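Local structure of prolyl 4-hydroxylase (Phytophthora capsici LT1534, 6IUQ) at residues G7-S12 against V107-A112; A122-L127 against L132-S137; Y275-Y280 against D324-N329. The protein probably hydroxylates proline residues of target proteins at C4, as an iron(II)- and 2-oxoglutarate-dependent oxygenase with a double-stranded beta-helix core. One frame throughout, in Å; residues are numbered along the deposited sequence.

Contact 1: residues G7-S12 against V107-A112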
loop_
_atom_site.group_PDB
_atom_site.type_symbol
_atom_site.label_atom_id
_atom_site.label_comp_id
_atom_site.label_asym_id
_atom_site.label_seq_id
_atom_site.Cartn_x
_atom_site.Cartn_y
_atom_site.Cartn_z
ATOM N N GLY A 7 -0.591 -29.558 8.533
ATOM C CA GLY A 7 -0.391 -29.146 9.915
ATOM C C GLY A 7 1.026 -29.295 10.443
ATOM O O GLY A 7 1.273 -29.163 11.650
ATOM N N VAL A 8 1.968 -29.563 9.545
ATOM C CA VAL A 8 3.355 -29.717 9.950
ATOM C C VAL A 8 4.180 -28.619 9.295
ATOM O O VAL A 8 4.085 -28.393 8.089
ATOM C CB VAL A 8 3.920 -31.113 9.579
ATOM C CG1 VAL A 8 5.275 -31.336 10.250
ATOM C CG2 VAL A 8 2.935 -32.214 9.986
ATOM N N TYR A 9 4.980 -27.931 10.101
ATOM C CA TYR A 9 5.694 -26.757 9.627
ATOM C C TYR A 9 7.187 -27.025 9.604
ATOM O O TYR A 9 7.712 -27.725 10.466
ATOM C CB TYR A 9 5.365 -25.544 10.510
ATOM C CG TYR A 9 3.896 -25.180 10.470
ATOM C CD1 TYR A 9 3.394 -24.349 9.476
ATOM C CD2 TYR A 9 3.001 -25.694 11.408
ATOM C CE1 TYR A 9 2.049 -24.030 9.420
ATOM C CE2 TYR A 9 1.646 -25.380 11.354
ATOM C CZ TYR A 9 1.183 -24.548 10.359
ATOM O OH TYR A 9 -0.154 -24.218 10.305
ATOM N N LYS A 10 7.868 -26.454 8.617
ATOM C CA LYS A 10 9.303 -26.669 8.446
ATOM C C LYS A 10 10.149 -26.147 9.609
ATOM O O LYS A 10 11.319 -26.510 9.745
ATOM C CB LYS A 10 9.774 -26.017 7.145
ATOM C CG LYS A 10 10.163 -27.009 6.064
ATOM C CD LYS A 10 11.641 -27.394 6.158
ATOM C CE LYS A 10 12.555 -26.244 5.749
ATOM N NZ LYS A 10 13.992 -26.547 6.015
ATOM N N GLU A 11 9.558 -25.297 10.441
ATOM C CA GLU A 11 10.301 -24.644 11.511
ATOM C C GLU A 11 9.397 -24.372 12.707
ATOM O O GLU A 11 8.211 -24.109 12.552
ATOM C CB GLU A 11 10.917 -23.344 10.996
ATOM C CG GLU A 11 11.524 -22.459 12.070
ATOM C CD GLU A 11 12.182 -21.221 11.489
ATOM O OE1 GLU A 11 12.339 -20.205 12.226
ATOM O OE2 GLU A 11 12.542 -21.275 10.291
ATOM N N SER A 12 9.951 -24.448 13.905
ATOM C CA SER A 12 9.152 -24.206 15.084
ATOM C C SER A 12 8.816 -22.715 15.150
ATOM O O SER A 12 9.609 -21.885 14.717
ATOM C CB SER A 12 9.890 -24.681 16.336
ATOM O OG SER A 12 10.834 -23.724 16.763
ATOM N N VAL A 107 -6.559 -23.136 6.816
ATOM C CA VAL A 107 -5.238 -22.557 7.105
ATOM C C VAL A 107 -5.182 -21.807 8.439
ATOM O O VAL A 107 -5.346 -20.583 8.495
ATOM C CB VAL A 107 -4.802 -21.615 5.968
ATOM C CG1 VAL A 107 -4.190 -22.414 4.813
ATOM C CG2 VAL A 107 -5.989 -20.772 5.468
ATOM N N PRO A 108 -4.915 -22.546 9.524
ATOM C CA PRO A 108 -5.030 -22.046 10.904
ATOM C C PRO A 108 -4.232 -20.777 11.230
ATOM O O PRO A 108 -4.749 -19.905 11.951
ATOM C CB PRO A 108 -4.512 -23.229 11.743
ATOM C CG PRO A 108 -4.793 -24.424 10.913
ATOM C CD PRO A 108 -4.529 -23.970 9.489
ATOM N N GLU A 109 -2.999 -20.668 10.745
ATOM C CA GLU A 109 -2.228 -19.468 11.033
ATOM C C GLU A 109 -2.777 -18.280 10.247
ATOM O O GLU A 109 -2.788 -17.151 10.740
ATOM C CB GLU A 109 -0.735 -19.675 10.731
ATOM C CG GLU A 109 -0.090 -20.787 11.545
ATOM C CD GLU A 109 -0.324 -20.631 13.050
ATOM O OE1 GLU A 109 -0.274 -19.489 13.572
ATOM O OE2 GLU A 109 -0.579 -21.661 13.716
ATOM N N LEU A 110 -3.221 -18.518 9.019
ATOM C CA LEU A 110 -3.819 -17.428 8.252
ATOM C C LEU A 110 -5.173 -17.054 8.843
ATOM O O LEU A 110 -5.537 -15.884 8.845
ATOM C CB LEU A 110 -3.951 -17.800 6.780
ATOM C CG LEU A 110 -2.634 -17.817 6.000
ATOM C CD1 LEU A 110 -2.826 -18.419 4.602
ATOM C CD2 LEU A 110 -2.042 -16.407 5.917
ATOM N N ASP A 111 -5.904 -18.039 9.370
ATOM C CA ASP A 111 -7.196 -17.778 9.992
ATOM C C ASP A 111 -7.010 -16.951 11.265
ATOM O O ASP A 111 -7.712 -15.974 11.488
ATOM C CB ASP A 111 -7.919 -19.092 10.298
ATOM C CG ASP A 111 -9.372 -18.887 10.733
ATOM O OD1 ASP A 111 -9.863 -17.729 10.724
ATOM O OD2 ASP A 111 -10.031 -19.899 11.075
ATOM N N ALA A 112 -6.051 -17.337 12.094
ATOM C CA ALA A 112 -5.701 -16.565 13.282
ATOM C C ALA A 112 -5.215 -15.158 12.935
ATOM O O ALA A 112 -5.469 -14.205 13.673
ATOM C CB ALA A 112 -4.637 -17.292 14.088
HETATM O O HOH W 1 -0.926 -24.143 13.271
#
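Y9 reaches out of the N-terminal loop to the start of helix 108-115, where its phenol meets P108 and E109; this is the first turn of a helix lying outside the double-stranded beta-helix core. The direct touch is slight: Y9 OH lies 3.6 Å from E109 CG, with the ring and the carboxylate nearly perpendicular at 81°. P108 is only grazed, its CD 4.5 Å from Y9 OH. A water 3.1 Å from Y9 OH donates to it and also to E109 OE2, adding an indirect polar tie. E109 bends at chi2 (-53°), which turns the carboxylate aside and leaves CG facing the phenol.

The stronger polar partners come from the next shell. Y9 OH bonds to E55 of helix 46-61, whose carboxylate also takes the backbone N-H groups of E109 and L110, so one acidic group grips both the phenol and the helix start. R15 forms a salt bridge with E109 OE2, while F13 meets the Y9 ring edge-to-face. V107 is the N-cap residue, and its carbonyl O begins the helical bonding by accepting from D111 N at 2.7 Å.

Contact 2: residues A122-L127 against L132-S137; sequences ALTTHL and LQFSTS
With chi1 at 55°, T124 holds OG1 between its backbone N and carbonyl carbon and swings the methyl CG2 out to meet L132 and F134. L132 turns CG beside its own backbone N (chi1 -60°), which carries one methyl, CD1, in against L123. The closest apolar approach across the contact is the 3.6 Å from L132 CD1 to L123 CB; L123 CD1 lies 4.1 Å from that same L132 CD1. T124 CG2 covers the root of the same leucine, 3.9 Å from L132 CB, so L132 fits beside two successive residues of the helix.

F134 approaches T124 from the opposite direction. It offers its ring edge: F134 CZ is 3.7 Å from T124 OG1, which lies near the ring plane, and F134 CE1 is 4.1 Å from T124 CG2. The T124 hydroxyl is directed back to the carbonyls of its own helix, L120 O and Q121 O, which share its one proton, rather than bonding to the loop.

These residues belong to the connection that leads from helix 118-126 to strand 139-146 of the main sheet. The helix ends, L127 leaves helical backbone angles, and the chain doubles back across the last turns of that helix. At the reversal a water joins the two arms, donating to L127 O at 3.0 Å and accepting from L132 N at 3.2 Å. Helix 26-35 packs against L123 through C29 and L32, while L120 lies against both L132 and F134. Farther along, S135 makes an ST turn, its OG accepting from S137 N at 3.2 Å with an N-H...O angle of 160°.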
loop_
_atom_site.group_PDB
_atom_site.type_symbol
_atom_site.label_atom_id
_atom_site.label_comp_id
_atom_site.label_asym_id
_atom_site.label_seq_id
_atom_site.Cartn_x
_atom_site.Cartn_y
_atom_site.Cartn_z
ATOM N N ALA A 122 -3.541 -1.213 18.074
ATOM C CA ALA A 122 -2.431 -0.263 18.135
ATOM C C ALA A 122 -2.777 0.994 17.391
ATOM O O ALA A 122 -2.652 2.092 17.934
ATOM C CB ALA A 122 -1.162 -0.867 17.578
ATOM N N LEU A 123 -3.250 0.843 16.159
ATOM C CA LEU A 123 -3.587 2.016 15.351
ATOM C C LEU A 123 -4.711 2.839 15.978
ATOM O O LEU A 123 -4.617 4.058 16.023
ATOM C CB LEU A 123 -3.954 1.595 13.917
ATOM C CG LEU A 123 -2.732 1.081 13.127
ATOM C CD1 LEU A 123 -3.129 0.318 11.867
ATOM C CD2 LEU A 123 -1.749 2.232 12.801
ATOM N N THR A 124 -5.767 2.200 16.479
ATOM C CA THR A 124 -6.856 2.986 17.055
ATOM C C THR A 124 -6.436 3.609 18.389
ATOM O O THR A 124 -6.959 4.643 18.763
ATOM C CB THR A 124 -8.160 2.165 17.240
ATOM O OG1 THR A 124 -7.895 0.992 18.008
ATOM C CG2 THR A 124 -8.744 1.758 15.878
ATOM N N THR A 125 -5.470 3.011 19.086
ATOM C CA THR A 125 -4.960 3.624 20.304
ATOM C C THR A 125 -4.134 4.868 19.959
ATOM O O THR A 125 -4.360 5.938 20.512
ATOM C CB THR A 125 -4.085 2.648 21.133
ATOM O OG1 THR A 125 -4.901 1.621 21.703
ATOM C CG2 THR A 125 -3.367 3.389 22.258
ATOM N N HIS A 126 -3.177 4.727 19.042
ATOM C CA HIS A 126 -2.255 5.817 18.750
ATOM C C HIS A 126 -2.777 6.798 17.712
ATOM O O HIS A 126 -2.357 7.952 17.701
ATOM C CB HIS A 126 -0.910 5.264 18.292
ATOM C CG HIS A 126 -0.286 4.321 19.270
ATOM N ND1 HIS A 126 -0.015 4.672 20.575
ATOM C CD2 HIS A 126 0.106 3.031 19.139
ATOM C CE1 HIS A 126 0.526 3.643 21.205
ATOM N NE2 HIS A 126 0.614 2.635 20.354
ATOM N N LEU A 127 -3.692 6.354 16.854
ATOM C CA LEU A 127 -4.273 7.224 15.825
ATOM C C LEU A 127 -5.798 7.182 15.782
ATOM O O LEU A 127 -6.381 6.805 14.767
ATOM C CB LEU A 127 -3.724 6.852 14.455
ATOM C CG LEU A 127 -2.202 6.919 14.332
ATOM C CD1 LEU A 127 -1.752 6.230 13.078
ATOM C CD2 LEU A 127 -1.726 8.356 14.359
ATOM N N LEU A 132 -10.775 3.788 12.521
ATOM C CA LEU A 132 -10.731 2.466 11.906
ATOM C C LEU A 132 -11.812 1.554 12.496
ATOM O O LEU A 132 -12.265 1.742 13.622
ATOM C CB LEU A 132 -9.338 1.843 12.075
ATOM C CG LEU A 132 -8.192 2.638 11.450
ATOM C CD1 LEU A 132 -6.857 1.989 11.761
ATOM C CD2 LEU A 132 -8.373 2.834 9.929
ATOM N N GLN A 133 -12.221 0.565 11.718
ATOM C CA GLN A 133 -13.349 -0.263 12.082
ATOM C C GLN A 133 -12.959 -1.703 12.412
ATOM O O GLN A 133 -12.168 -2.328 11.703
ATOM C CB GLN A 133 -14.369 -0.254 10.949
ATOM C CG GLN A 133 -14.840 1.137 10.500
ATOM C CD GLN A 133 -15.776 1.769 11.493
ATOM O OE1 GLN A 133 -15.405 2.696 12.215
ATOM N NE2 GLN A 133 -16.999 1.261 11.553
ATOM N N PHE A 134 -13.551 -2.234 13.479
ATOM C CA PHE A 134 -13.279 -3.586 13.919
ATOM C C PHE A 134 -14.134 -4.650 13.229
ATOM O O PHE A 134 -13.804 -5.840 13.242
ATOM C CB PHE A 134 -13.456 -3.664 15.421
ATOM C CG PHE A 134 -12.316 -3.055 16.191
ATOM C CD1 PHE A 134 -12.327 -1.713 16.526
ATOM C CD2 PHE A 134 -11.232 -3.830 16.579
ATOM C CE1 PHE A 134 -11.280 -1.147 17.248
ATOM C CE2 PHE A 134 -10.177 -3.270 17.298
ATOM C CZ PHE A 134 -10.196 -1.931 17.631
ATOM N N SER A 135 -15.220 -4.226 12.602
ATOM C CA SER A 135 -16.119 -5.174 11.969
ATOM C C SER A 135 -15.379 -5.946 10.883
ATOM O O SER A 135 -14.497 -5.401 10.225
ATOM C CB SER A 135 -17.347 -4.453 11.396
ATOM O OG SER A 135 -18.031 -5.296 10.485
ATOM N N THR A 136 -15.732 -7.210 10.692
ATOM C CA THR A 136 -15.013 -8.044 9.742
ATOM C C THR A 136 -15.335 -7.614 8.327
ATOM O O THR A 136 -14.660 -8.009 7.374
ATOM C CB THR A 136 -15.335 -9.546 9.910
ATOM O OG1 THR A 136 -16.753 -9.743 9.918
ATOM C CG2 THR A 136 -14.737 -10.096 11.206
ATOM N N SER A 137 -16.373 -6.796 8.201
ATOM C CA SER A 137 -16.781 -6.254 6.913
ATOM C C SER A 137 -15.824 -5.157 6.453
ATOM O O SER A 137 -15.722 -4.877 5.255
ATOM C CB SER A 137 -18.209 -5.701 6.994
ATOM O OG SER A 137 -19.149 -6.753 7.133
HETATM O O HOH W 2 -8.522 4.704 14.536
#

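Contact 3: residues Y275-Y280 against D324-N329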
loop_
_atom_site.group_PDB
_atom_site.type_symbol
_atom_site.label_atom_id
_atom_site.label_comp_id
_atom_site.label_asym_id
_atom_site.label_seq_id
_atom_site.Cartn_x
_atom_site.Cartn_y
_atom_site.Cartn_z
ATOM N N TYR A 275 3.233 13.533 -11.592
ATOM C CA TYR A 275 4.092 12.378 -11.841
ATOM C C TYR A 275 3.856 11.740 -13.214
ATOM O O TYR A 275 3.983 10.532 -13.365
ATOM C CB TYR A 275 3.882 11.331 -10.740
ATOM C CG TYR A 275 4.392 11.782 -9.391
ATOM C CD1 TYR A 275 3.679 12.687 -8.618
ATOM C CD2 TYR A 275 5.595 11.316 -8.902
ATOM C CE1 TYR A 275 4.158 13.120 -7.391
ATOM C CE2 TYR A 275 6.079 11.724 -7.679
ATOM C CZ TYR A 275 5.356 12.628 -6.927
ATOM O OH TYR A 275 5.838 13.033 -5.715
ATOM N N GLU A 276 3.518 12.553 -14.209
ATOM C CA GLU A 276 3.288 12.069 -15.564
ATOM C C GLU A 276 4.342 11.089 -16.067
ATOM O O GLU A 276 4.008 10.047 -16.621
ATOM C CB GLU A 276 3.212 13.251 -16.533
ATOM C CG GLU A 276 2.539 12.907 -17.852
ATOM C CD GLU A 276 2.682 14.012 -18.891
ATOM O OE1 GLU A 276 2.619 15.216 -18.535
ATOM O OE2 GLU A 276 2.881 13.662 -20.074
ATOM N N GLU A 277 5.613 11.408 -15.868
ATOM C CA GLU A 277 6.686 10.564 -16.378
ATOM C C GLU A 277 6.607 9.173 -15.756
ATOM O O GLU A 277 6.699 8.158 -16.462
ATOM C CB GLU A 277 8.058 11.190 -16.105
ATOM C CG GLU A 277 8.275 12.567 -16.731
ATOM C CD GLU A 277 7.447 13.667 -16.057
ATOM O OE1 GLU A 277 6.978 13.473 -14.907
ATOM O OE2 GLU A 277 7.241 14.723 -16.691
ATOM N N GLU A 278 6.421 9.130 -14.435
ATOM C CA GLU A 278 6.302 7.858 -13.721
ATOM C C GLU A 278 5.059 7.052 -14.132
ATOM O O GLU A 278 5.151 5.849 -14.387
ATOM C CB GLU A 278 6.286 8.088 -12.208
ATOM C CG GLU A 278 7.638 8.428 -11.614
ATOM C CD GLU A 278 8.037 9.892 -11.765
ATOM O OE1 GLU A 278 7.176 10.751 -12.039
ATOM O OE2 GLU A 278 9.238 10.190 -11.600
ATOM N N TYR A 279 3.902 7.700 -14.183
ATOM C CA TYR A 279 2.695 7.054 -14.691
ATOM C C TYR A 279 2.891 6.517 -16.117
ATOM O O TYR A 279 2.541 5.372 -16.419
ATOM C CB TYR A 279 1.525 8.027 -14.688
ATOM C CG TYR A 279 0.744 8.173 -13.396
ATOM C CD1 TYR A 279 1.205 8.977 -12.366
ATOM C CD2 TYR A 279 -0.497 7.570 -13.242
ATOM C CE1 TYR A 279 0.458 9.151 -11.184
ATOM C CE2 TYR A 279 -1.253 7.738 -12.078
ATOM C CZ TYR A 279 -0.763 8.532 -11.052
ATOM O OH TYR A 279 -1.497 8.703 -9.902
ATOM N N TYR A 280 3.451 7.345 -16.991
ATOM C CA TYR A 280 3.663 6.939 -18.378
ATOM C C TYR A 280 4.644 5.765 -18.478
ATOM O O TYR A 280 4.384 4.786 -19.193
ATOM C CB TYR A 280 4.153 8.127 -19.220
ATOM C CG TYR A 280 4.266 7.827 -20.707
ATOM C CD1 TYR A 280 3.163 7.929 -21.541
ATOM C CD2 TYR A 280 5.486 7.444 -21.274
ATOM C CE1 TYR A 280 3.257 7.662 -22.905
ATOM C CE2 TYR A 280 5.594 7.177 -22.634
ATOM C CZ TYR A 280 4.470 7.286 -23.440
ATOM O OH TYR A 280 4.560 7.005 -24.777
ATOM N N ASP A 324 7.949 21.792 -10.321
ATOM C CA ASP A 324 9.156 22.553 -9.995
ATOM C C ASP A 324 9.642 22.333 -8.546
ATOM O O ASP A 324 10.841 22.236 -8.291
ATOM C CB ASP A 324 8.907 24.037 -10.239
ATOM C CG ASP A 324 9.017 24.413 -11.710
ATOM O OD1 ASP A 324 9.877 23.826 -12.403
ATOM O OD2 ASP A 324 8.239 25.290 -12.169
ATOM N N VAL A 325 8.711 22.266 -7.603
ATOM C CA VAL A 325 9.045 21.960 -6.216
ATOM C C VAL A 325 9.680 20.576 -6.109
ATOM O O VAL A 325 10.667 20.370 -5.400
ATOM C CB VAL A 325 7.802 22.002 -5.319
ATOM C CG1 VAL A 325 8.148 21.498 -3.935
ATOM C CG2 VAL A 325 7.226 23.418 -5.263
ATOM N N ARG A 326 9.101 19.629 -6.831
ATOM C CA ARG A 326 9.608 18.273 -6.878
ATOM C C ARG A 326 11.044 18.218 -7.410
ATOM O O ARG A 326 11.904 17.543 -6.840
ATOM C CB ARG A 326 8.686 17.416 -7.744
ATOM C CG ARG A 326 8.688 15.968 -7.363
ATOM C CD ARG A 326 7.937 15.135 -8.375
ATOM N NE ARG A 326 8.678 13.900 -8.605
ATOM C CZ ARG A 326 8.511 13.113 -9.657
ATOM N NH1 ARG A 326 7.614 13.430 -10.587
ATOM N NH2 ARG A 326 9.249 12.019 -9.772
ATOM N N ALA A 327 11.290 18.925 -8.513
ATOM C CA ALA A 327 12.615 18.979 -9.119
ATOM C C ALA A 327 13.646 19.628 -8.189
ATOM O O ALA A 327 14.827 19.312 -8.272
ATOM C CB ALA A 327 12.558 19.724 -10.433
HETATM N N MSE A 328 13.207 20.533 -7.316
HETATM C CA MSE A 328 14.125 21.179 -6.372
HETATM C C MSE A 328 14.441 20.297 -5.162
HETATM O O MSE A 328 15.469 20.473 -4.518
HETATM C CB MSE A 328 13.568 22.528 -5.908
HETATM C CG MSE A 328 13.911 23.687 -6.859
HETATM SE SE MSE A 328 12.592 25.143 -6.942
HETATM C CE MSE A 328 12.124 25.079 -8.848
ATOM N N ASN A 329 13.557 19.354 -4.855
ATOM C CA ASN A 329 13.844 18.337 -3.847
ATOM C C ASN A 329 14.582 17.155 -4.480
ATOM O O ASN A 329 14.809 16.135 -3.836
ATOM C CB ASN A 329 12.549 17.861 -3.163
ATOM C CG ASN A 329 11.706 19.027 -2.622
ATOM O OD1 ASN A 329 12.180 20.168 -2.564
ATOM N ND2 ASN A 329 10.456 18.743 -2.225
#
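R326 leaves the last turns of helix 313-328 and runs across to Y275 and E278, at the start of helix 276-287. From CB through CG its chain is extended, with CG anti to the backbone N (chi1 -152°), and this carries the side chain across toward helix 276-287. CD is the first atom to engage, sitting over the face of the Y275 ring 4.2 Å from its centroid in a CH-pi contact. NE follows at 3.5 Å from Y275 CE2, and CZ at 3.4 Å from that same carbon, which lies under the centre of the guanidinium. The two planes are 19° apart, so the flat cation rests nearly parallel on the phenol ring.

Beyond CZ both terminal nitrogens grip E278 end-on. NH2 gives the shorter and straighter bond, 2.6 Å to E278 OE2; the oxygen lies in the guanidinium plane, although NH2 approaches it from above the carboxylate plane. NH1 meets E278 OE1 on the syn side at 3.1 Å, out of the carboxylate plane, and OE1 in turn lies somewhat out of the guanidinium plane. The carboxylate and guanidinium are twisted 58° from each other, so the salt bridge is two-pronged without being flat. E277 OE1 stays 4.4 Å from R326 NH1, which may add some attraction, but its own salt bridge goes to R323.

Y275 is fixed at its far end by the backbone N-H of L192, whose carbonyl O receives N329 ND2. Around this junction of helices 276-287 and 313-328, helix 296-311 packs against E276 and Y279, while strand 214-217, which carries the iron ligand H215, touches Y275 through L214 and E278 through R216.

All three contacts are partly buried and lie around the beta core. Contacts 1 and 2 use successive helices, 108-115 and 118-126, yet their nearest atoms are about 9 Å apart; contact 3 is on the opposite side of the chain's centre from both. Contact 2 is local and mainly apolar, with a short turn between its halves. Contacts 1 and 3 join parts distant in sequence, each at the start of a helix, met by a loop in contact 1 and by the last turns of another helix in contact 3. In contact 1 a tyrosine and a glutamate touch lightly and share a water, with E55 and R15 outside supplying the stronger bonds; in contact 3 an arginine meets both kinds of residue, with a direct salt bridge.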